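Local coordinates for protein soluble epoxide hydrolase (Bacillus megaterium, PDB 4INZ) that belongs to the soluble epoxide hydrolases and adopts the alpha/beta hydrolase fold, a central mostly parallel sheet flanked by helices, at residues I246-I251 with E269-I274. The protein carries 1 engineered substitution. Residues are numbered along the deposited sequence; the frame is centred on the assembly and turned at random.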
loop_
_atom_site.group_PDB
_atom_site.type_symbol
_atom_site.label_atom_id
_atom_site.label_comp_id
_atom_site.label_asym_id
_atom_site.label_seq_id
_atom_site.Cartn_x
_atom_site.Cartn_y
_atom_site.Cartn_z
ATOM N N ILE A 246 -0.745 -17.470 -7.688
ATOM C CA ILE A 246 0.453 -17.516 -6.855
ATOM C C ILE A 246 0.048 -17.624 -5.388
ATOM O O ILE A 246 -1.096 -17.351 -5.042
ATOM C CB ILE A 246 1.314 -16.260 -7.058
ATOM C CG1 ILE A 246 0.568 -15.027 -6.544
ATOM C CG2 ILE A 246 1.684 -16.108 -8.538
ATOM C CD1 ILE A 246 1.358 -13.740 -6.644
ATOM N N PRO A 247 0.981 -18.041 -4.519
ATOM C CA PRO A 247 0.662 -18.111 -3.091
ATOM C C PRO A 247 0.515 -16.712 -2.504
ATOM O O PRO A 247 1.367 -15.851 -2.743
ATOM C CB PRO A 247 1.890 -18.805 -2.486
ATOM C CG PRO A 247 2.572 -19.476 -3.647
ATOM C CD PRO A 247 2.325 -18.562 -4.807
ATOM N N VAL A 248 -0.551 -16.500 -1.741
ATOM C CA VAL A 248 -0.845 -15.195 -1.162
ATOM C C VAL A 248 -1.160 -15.316 0.325
ATOM O O VAL A 248 -1.841 -16.253 0.756
ATOM C CB VAL A 248 -2.043 -14.518 -1.859
ATOM C CG1 VAL A 248 -2.351 -13.175 -1.206
ATOM C CG2 VAL A 248 -1.757 -14.329 -3.343
ATOM N N GLN A 249 -0.650 -14.363 1.100
ATOM C CA GLN A 249 -0.975 -14.244 2.513
ATOM C C GLN A 249 -1.599 -12.881 2.761
ATOM O O GLN A 249 -1.017 -11.862 2.386
ATOM C CB GLN A 249 0.284 -14.353 3.374
ATOM C CG GLN A 249 0.022 -14.047 4.855
ATOM C CD GLN A 249 -0.614 -15.216 5.587
ATOM O OE1 GLN A 249 -0.137 -16.350 5.500
ATOM N NE2 GLN A 249 -1.694 -14.948 6.310
ATOM N N ILE A 250 -2.773 -12.867 3.397
ATOM C CA ILE A 250 -3.395 -11.633 3.853
ATOM C C ILE A 250 -3.144 -11.484 5.348
ATOM O O ILE A 250 -3.287 -12.450 6.101
ATOM C CB ILE A 250 -4.919 -11.649 3.672
ATOM C CG1 ILE A 250 -5.309 -11.974 2.230
ATOM C CG2 ILE A 250 -5.528 -10.341 4.163
ATOM C CD1 ILE A 250 -4.577 -11.195 1.208
ATOM N N ILE A 251 -2.763 -10.279 5.772
ATOM C CA ILE A 251 -2.600 -9.961 7.194
ATOM C C ILE A 251 -3.413 -8.704 7.463
ATOM O O ILE A 251 -3.076 -7.627 6.980
ATOM C CB ILE A 251 -1.122 -9.740 7.560
ATOM C CG1 ILE A 251 -0.309 -10.980 7.159
ATOM C CG2 ILE A 251 -0.980 -9.454 9.055
ATOM C CD1 ILE A 251 1.194 -10.862 7.397
ATOM N N GLU A 269 -12.071 -17.389 -4.039
ATOM C CA GLU A 269 -12.586 -17.614 -5.387
ATOM C C GLU A 269 -11.681 -16.929 -6.412
ATOM O O GLU A 269 -11.534 -17.402 -7.543
ATOM C CB GLU A 269 -14.017 -17.085 -5.527
ATOM C CG GLU A 269 -14.604 -17.288 -6.928
ATOM C CD GLU A 269 -15.691 -16.276 -7.288
ATOM O OE1 GLU A 269 -15.739 -15.852 -8.467
ATOM O OE2 GLU A 269 -16.499 -15.912 -6.405
ATOM N N TYR A 270 -11.085 -15.808 -6.008
ATOM C CA TYR A 270 -10.217 -15.031 -6.890
ATOM C C TYR A 270 -8.759 -15.390 -6.703
ATOM O O TYR A 270 -7.940 -15.169 -7.595
ATOM C CB TYR A 270 -10.391 -13.536 -6.631
ATOM C CG TYR A 270 -11.782 -13.043 -6.916
ATOM C CD1 TYR A 270 -12.189 -12.767 -8.217
ATOM C CD2 TYR A 270 -12.694 -12.855 -5.887
ATOM C CE1 TYR A 270 -13.468 -12.323 -8.483
ATOM C CE2 TYR A 270 -13.974 -12.409 -6.144
ATOM C CZ TYR A 270 -14.356 -12.143 -7.441
ATOM O OH TYR A 270 -15.631 -11.699 -7.698
ATOM N N VAL A 271 -8.446 -15.927 -5.528
ATOM C CA VAL A 271 -7.077 -16.241 -5.139
ATOM C C VAL A 271 -7.060 -17.593 -4.433
ATOM O O VAL A 271 -7.079 -17.653 -3.209
ATOM C CB VAL A 271 -6.524 -15.173 -4.161
ATOM C CG1 VAL A 271 -5.032 -15.354 -3.962
ATOM C CG2 VAL A 271 -6.842 -13.762 -4.664
ATOM N N PRO A 272 -7.033 -18.687 -5.209
ATOM C CA PRO A 272 -7.226 -20.039 -4.662
ATOM C C PRO A 272 -6.197 -20.478 -3.619
ATOM O O PRO A 272 -6.544 -21.217 -2.692
ATOM C CB PRO A 272 -7.138 -20.935 -5.904
ATOM C CG PRO A 272 -7.504 -20.038 -7.040
ATOM C CD PRO A 272 -6.948 -18.692 -6.679
ATOM N N ASN A 273 -4.948 -20.057 -3.774
ATOM C CA ASN A 273 -3.914 -20.441 -2.828
ATOM C C ASN A 273 -3.653 -19.295 -1.872
ATOM O O ASN A 273 -2.599 -18.660 -1.921
ATOM C CB ASN A 273 -2.627 -20.824 -3.559
ATOM C CG ASN A 273 -1.560 -21.361 -2.620
ATOM O OD1 ASN A 273 -1.699 -21.293 -1.395
ATOM N ND2 ASN A 273 -0.478 -21.882 -3.191
ATOM N N ILE A 274 -4.621 -19.029 -1.005
ATOM C CA ILE A 274 -4.527 -17.894 -0.102
ATOM C C ILE A 274 -4.652 -18.318 1.358
ATOM O O ILE A 274 -5.353 -19.289 1.684
ATOM C CB ILE A 274 -5.609 -16.843 -0.421
ATOM C CG1 ILE A 274 -5.252 -15.488 0.199
ATOM C CG2 ILE A 274 -6.982 -17.336 0.026
ATOM C CD1 ILE A 274 -6.051 -14.337 -0.370
HETATM O O HOH W 1 -3.586 -18.315 -5.591
HETATM O O HOH W 2 -1.263 -19.098 1.271
#
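Val248 turns CG1, anti to the backbone N (chi1 178°), toward Ile274 and CG2, anti to the carbonyl carbon, toward Val271 CG1, which is itself anti to its own N. In Ile274, chi1 of -162° sends CG1 alongside Val248, whose side chain points the same way, while the extended chi2 carries CD1 onward over CG1 of Ile250 at 3.6 Å. Ile250 turns its own CG1 anti to the carbonyl carbon (chi1 -54°), so the two isoleucines cross obliquely, and Ile274 CD1 also comes to 3.8 Å from Ile250 CD1. From the preceding loop, Val271 comes in at about a right angle and presses CG1 against Val248 CG2 at 3.5 Å, a tight fit. Branched residues suit Val248, Ile250 and Ile274 because they favour the extended backbone of a strand; Val271 adds a buried aliphatic side chain from the loop. Val248, Ile250 and Val271 pack against Trp121 of helix 115-126.

Here the last two strands of the mixed sheet, which run parallel to each other, begin to pair, with Val248 and Ile274 in register. Val248 N donates to Asn273 O at 3.0 Å, almost along the C=O axis, and Pro247 CA-H leans on the same oxygen. Pro247, lacking an N-H, still offers this CA-H, and its ring lies obliquely against the Asn273 amide. A second water, besides the one below, lies 2.9 Å from Val248 O.

Just before strand 274-279, then, one water links Ile246 O to Asn273 N beside the direct Val248-Asn273 bond; aliphatic contacts run from Val271 through Val248 and Ile274 to Ile250, and further along Ser275 bonds to Val248 and Ile250, tying the edge strand to its neighbour.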